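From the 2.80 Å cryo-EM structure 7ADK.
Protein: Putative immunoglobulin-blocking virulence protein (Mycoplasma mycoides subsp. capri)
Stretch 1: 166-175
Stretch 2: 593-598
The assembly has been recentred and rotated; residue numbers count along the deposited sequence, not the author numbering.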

ATOM      1  N   PRO A 166      26.684 -14.630 -31.867  1.00 72.05           N
ATOM      2  CA  PRO A 166      27.013 -13.342 -31.273  1.00 72.05           C
ATOM      3  C   PRO A 166      26.009 -12.266 -31.699  1.00 72.05           C
ATOM      4  O   PRO A 166      25.868 -11.945 -32.879  1.00 72.05           O
ATOM      5  CB  PRO A 166      28.441 -13.038 -31.733  1.00 72.05           C
ATOM      6  CG  PRO A 166      28.553 -13.785 -33.056  1.00 72.05           C
ATOM      7  CD  PRO A 166      27.667 -15.011 -32.860  1.00 72.05           C
ATOM      8  N   TYR A 167      25.323 -11.668 -30.732  1.00 68.69           N
ATOM      9  CA  TYR A 167      24.401 -10.556 -30.981  1.00 68.69           C
ATOM     10  C   TYR A 167      25.153  -9.287 -31.434  1.00 68.69           C
ATOM     11  O   TYR A 167      26.278  -9.055 -30.996  1.00 68.69           O
ATOM     12  CB  TYR A 167      23.596 -10.318 -29.704  1.00 68.69           C
ATOM     13  CG  TYR A 167      22.440  -9.345 -29.828  1.00 68.69           C
ATOM     14  CD1 TYR A 167      22.634  -7.962 -29.651  1.00 68.69           C
ATOM     15  CD2 TYR A 167      21.152  -9.839 -30.081  1.00 68.69           C
ATOM     16  CE1 TYR A 167      21.547  -7.077 -29.761  1.00 68.69           C
ATOM     17  CE2 TYR A 167      20.062  -8.959 -30.188  1.00 68.69           C
ATOM     18  CZ  TYR A 167      20.256  -7.575 -30.022  1.00 68.69           C
ATOM     19  OH  TYR A 167      19.203  -6.724 -30.116  1.00 68.69           O
ATOM     20  N   GLN A 168      24.544  -8.436 -32.269  1.00 74.05           N
ATOM     21  CA  GLN A 168      25.034  -7.076 -32.514  1.00 74.05           C
ATOM     22  C   GLN A 168      23.915  -6.029 -32.550  1.00 74.05           C
ATOM     23  O   GLN A 168      22.861  -6.233 -33.151  1.00 74.05           O
ATOM     24  CB  GLN A 168      25.973  -7.052 -33.723  1.00 74.05           C
ATOM     25  CG  GLN A 168      26.343  -5.626 -34.134  1.00 74.05           C
ATOM     26  CD  GLN A 168      27.631  -5.496 -34.914  1.00 74.05           C
ATOM     27  OE1 GLN A 168      28.537  -6.296 -34.838  1.00 74.05           O
ATOM     28  NE2 GLN A 168      27.792  -4.426 -35.627  1.00 74.05           N
ATOM     29  N   ASN A 169      24.157  -4.906 -31.873  1.00 73.95           N
ATOM     30  CA  ASN A 169      23.209  -3.829 -31.642  1.00 73.95           C
ATOM     31  C   ASN A 169      23.183  -2.814 -32.803  1.00 73.95           C
ATOM     32  O   ASN A 169      22.124  -2.596 -33.386  1.00 73.95           O
ATOM     33  CB  ASN A 169      23.544  -3.195 -30.281  1.00 73.95           C
ATOM     34  CG  ASN A 169      22.314  -2.628 -29.602  1.00 73.95           C
ATOM     35  OD1 ASN A 169      21.565  -1.856 -30.164  1.00 73.95           O
ATOM     36  ND2 ASN A 169      22.020  -3.029 -28.393  1.00 73.95           N
ATOM     37  N   HIS A 170      24.318  -2.227 -33.198  1.00 78.02           N
ATOM     38  CA  HIS A 170      24.376  -1.356 -34.380  1.00 78.02           C
ATOM     39  C   HIS A 170      24.473  -2.180 -35.662  1.00 78.02           C
ATOM     40  O   HIS A 170      25.543  -2.545 -36.142  1.00 78.02           O
ATOM     41  CB  HIS A 170      25.464  -0.283 -34.277  1.00 78.02           C
ATOM     42  CG  HIS A 170      25.123   0.871 -33.364  1.00 78.02           C
ATOM     43  ND1 HIS A 170      23.881   1.136 -32.777  1.00 78.02           N
ATOM     44  CD2 HIS A 170      25.968   1.896 -33.065  1.00 78.02           C
ATOM     45  CE1 HIS A 170      24.024   2.289 -32.108  1.00 78.02           C
ATOM     46  NE2 HIS A 170      25.268   2.762 -32.262  1.00 78.02           N
ATOM     47  N   THR A 171      23.303  -2.466 -36.219  1.00 79.05           N
ATOM     48  CA  THR A 171      23.080  -3.142 -37.501  1.00 79.05           C
ATOM     49  C   THR A 171      23.355  -2.280 -38.731  1.00 79.05           C
ATOM     50  O   THR A 171      23.520  -2.832 -39.812  1.00 79.05           O
ATOM     51  CB  THR A 171      21.623  -3.596 -37.582  1.00 79.05           C
ATOM     52  OG1 THR A 171      20.785  -2.521 -37.305  1.00 79.05           O
ATOM     53  CG2 THR A 171      21.290  -4.677 -36.580  1.00 79.05           C
ATOM     54  N   VAL A 172      23.393  -0.950 -38.612  1.00 83.86           N
ATOM     55  CA  VAL A 172      23.464  -0.002 -39.737  1.00 83.86           C
ATOM     56  C   VAL A 172      24.530   1.075 -39.539  1.00 83.86           C
ATOM     57  O   VAL A 172      24.946   1.384 -38.424  1.00 83.86           O
ATOM     58  CB  VAL A 172      22.096   0.640 -40.057  1.00 83.86           C
ATOM     59  CG1 VAL A 172      21.081  -0.401 -40.530  1.00 83.86           C
ATOM     60  CG2 VAL A 172      21.494   1.441 -38.906  1.00 83.86           C
ATOM     61  N   ASN A 173      24.984   1.623 -40.664  1.00 87.66           N
ATOM     62  CA  ASN A 173      26.082   2.581 -40.802  1.00 87.66           C
ATOM     63  C   ASN A 173      25.848   3.902 -40.048  1.00 87.66           C
ATOM     64  O   ASN A 173      24.717   4.262 -39.717  1.00 87.66           O
ATOM     65  CB  ASN A 173      26.313   2.809 -42.314  1.00 87.66           C
ATOM     66  CG  ASN A 173      26.463   1.521 -43.106  1.00 87.66           C
ATOM     67  OD1 ASN A 173      25.491   0.870 -43.440  1.00 87.66           O
ATOM     68  ND2 ASN A 173      27.651   1.096 -43.422  1.00 87.66           N
ATOM     69  N   LYS A 174      26.930   4.655 -39.818  1.00 91.06           N
ATOM     70  CA  LYS A 174      26.950   5.963 -39.139  1.00 91.06           C
ATOM     71  C   LYS A 174      27.211   7.098 -40.138  1.00 91.06           C
ATOM     72  O   LYS A 174      28.012   6.933 -41.053  1.00 91.06           O
ATOM     73  CB  LYS A 174      28.037   5.903 -38.050  1.00 91.06           C
ATOM     74  CG  LYS A 174      28.032   7.035 -37.012  1.00 91.06           C
ATOM     75  CD  LYS A 174      26.882   6.920 -35.999  1.00 91.06           C
ATOM     76  CE  LYS A 174      27.096   7.899 -34.845  1.00 91.06           C
ATOM     77  NZ  LYS A 174      26.118   7.729 -33.746  1.00 91.06           N
ATOM     78  N   ILE A 175      26.562   8.251 -39.963  1.00 91.95           N
ATOM     79  CA  ILE A 175      26.879   9.500 -40.678  1.00 91.95           C
ATOM     80  C   ILE A 175      27.785  10.368 -39.794  1.00 91.95           C
ATOM     81  O   ILE A 175      27.342  10.854 -38.756  1.00 91.95           O
ATOM     82  CB  ILE A 175      25.585  10.267 -41.052  1.00 91.95           C
ATOM     83  CG1 ILE A 175      24.647   9.491 -42.006  1.00 91.95           C
ATOM     84  CG2 ILE A 175      25.935  11.613 -41.696  1.00 91.95           C
ATOM     85  CD1 ILE A 175      23.178   9.907 -41.887  1.00 91.95           C
ATOM     86  N   GLY A 593      24.230   3.061 -24.860  1.00 63.50           N
ATOM     87  CA  GLY A 593      24.988   4.294 -25.087  1.00 63.50           C
ATOM     88  C   GLY A 593      25.115   4.623 -26.577  1.00 63.50           C
ATOM     89  O   GLY A 593      24.301   4.176 -27.381  1.00 63.50           O
ATOM     90  N   LEU A 594      26.141   5.381 -26.977  1.00 70.91           N
ATOM     91  CA  LEU A 594      26.339   5.769 -28.387  1.00 70.91           C
ATOM     92  C   LEU A 594      26.837   4.633 -29.305  1.00 70.91           C
ATOM     93  O   LEU A 594      26.595   4.680 -30.508  1.00 70.91           O
ATOM     94  CB  LEU A 594      27.291   6.976 -28.480  1.00 70.91           C
ATOM     95  CG  LEU A 594      26.843   8.246 -27.737  1.00 70.91           C
ATOM     96  CD1 LEU A 594      27.855   9.365 -27.975  1.00 70.91           C
ATOM     97  CD2 LEU A 594      25.476   8.744 -28.192  1.00 70.91           C
ATOM     98  N   GLU A 595      27.509   3.611 -28.766  1.00 72.84           N
ATOM     99  CA  GLU A 595      28.095   2.487 -29.520  1.00 72.84           C
ATOM    100  C   GLU A 595      28.145   1.173 -28.702  1.00 72.84           C
ATOM    101  O   GLU A 595      29.202   0.779 -28.210  1.00 72.84           O
ATOM    102  CB  GLU A 595      29.462   2.909 -30.095  1.00 72.84           C
ATOM    103  CG  GLU A 595      30.476   3.531 -29.124  1.00 72.84           C
ATOM    104  CD  GLU A 595      31.483   4.437 -29.854  1.00 72.84           C
ATOM    105  OE1 GLU A 595      32.064   4.007 -30.860  1.00 72.84           O
ATOM    106  OE2 GLU A 595      31.732   5.575 -29.405  1.00 72.84           O
ATOM    107  N   PRO A 596      27.003   0.469 -28.532  1.00 68.26           N
ATOM    108  CA  PRO A 596      26.832  -0.654 -27.589  1.00 68.26           C
ATOM    109  C   PRO A 596      27.745  -1.863 -27.748  1.00 68.26           C
ATOM    110  O   PRO A 596      27.966  -2.605 -26.799  1.00 68.26           O
ATOM    111  CB  PRO A 596      25.381  -1.114 -27.726  1.00 68.26           C
ATOM    112  CG  PRO A 596      24.692   0.139 -28.231  1.00 68.26           C
ATOM    113  CD  PRO A 596      25.722   0.808 -29.121  1.00 68.26           C
ATOM    114  N   ASP A 597      28.250  -2.067 -28.954  1.00 72.46           N
ATOM    115  CA  ASP A 597      29.093  -3.188 -29.344  1.00 72.46           C
ATOM    116  C   ASP A 597      30.592  -2.943 -29.099  1.00 72.46           C
ATOM    117  O   ASP A 597      31.344  -3.892 -28.897  1.00 72.46           O
ATOM    118  CB  ASP A 597      28.819  -3.465 -30.825  1.00 72.46           C
ATOM    119  CG  ASP A 597      27.328  -3.660 -31.105  1.00 72.46           C
ATOM    120  OD1 ASP A 597      26.768  -4.686 -30.667  1.00 72.46           O
ATOM    121  OD2 ASP A 597      26.723  -2.789 -31.761  1.00 72.46           O
ATOM    122  N   LYS A 598      31.034  -1.680 -29.113  1.00 72.05           N
ATOM    123  CA  LYS A 598      32.434  -1.276 -28.906  1.00 72.05           C
ATOM    124  C   LYS A 598      32.686  -0.871 -27.460  1.00 72.05           C
ATOM    125  O   LYS A 598      33.393  -1.561 -26.730  1.00 72.05           O
ATOM    126  CB  LYS A 598      32.841  -0.169 -29.900  1.00 72.05           C
ATOM    127  CG  LYS A 598      34.315   0.241 -29.764  1.00 72.05           C
ATOM    128  CD  LYS A 598      34.709   1.332 -30.756  1.00 72.05           C
ATOM    129  CE  LYS A 598      36.163   1.755 -30.592  1.00 72.05           C
ATOM    130  NZ  LYS A 598      36.570   2.769 -31.564  1.00 72.05           N
TER

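Two segments far apart in sequence meet here over a small interface, burying 313 Å² in total, and most of the polar contact is anchored by a backbone carbonyl and a carboxylate of the 593–598 segment. G593 makes no contact, so the interaction begins with L594, which contributes through its main chain. Its carbonyl O accepts a hydrogen bond from NE2 of H170 at 2.9 Å, with an N-H...O angle of 155°, and lies near the plane of the imidazole, where a ring N-H is directed. The CA-to-CB bond of H170 points sideways, but its m rotamer brings the end of the ring to this carbonyl. K174 approaches the same group only loosely, its NZ lying 4.5 Å from L594 O.

E595 adds little: its CA is 3.9 Å from H170 NE2, while the end of its side chain leads away from the other segment.

P596 supplies the apolar part of the contact. Its CD sits over one face of the H170 ring, 3.8 Å from the centroid and 16° off the ring normal, a CH-π arrangement. The imidazole is thus held by a hydrogen bond at its edge and packed against proline on a face. The pyrrolidine also meets N169, with P596 CB 3.8 Å from N169 CB.

D597 is buried, its CA-to-CB bond points toward the 166–175 segment, and it has the largest area covered by the opposing segment. Its carboxylate receives two consecutive backbone amides: N169 N donates to OD1 and H170 N to OD2, each at 2.9 Å and nearly linear, with angles of 175° and 176°. One side chain therefore engages the main chain at two successive positions, and H170 is bound through both backbone and ring. D597 OD1 also packs 3.5 Å from Q168 CA, and accepts a further hydrogen bond elsewhere in the structure.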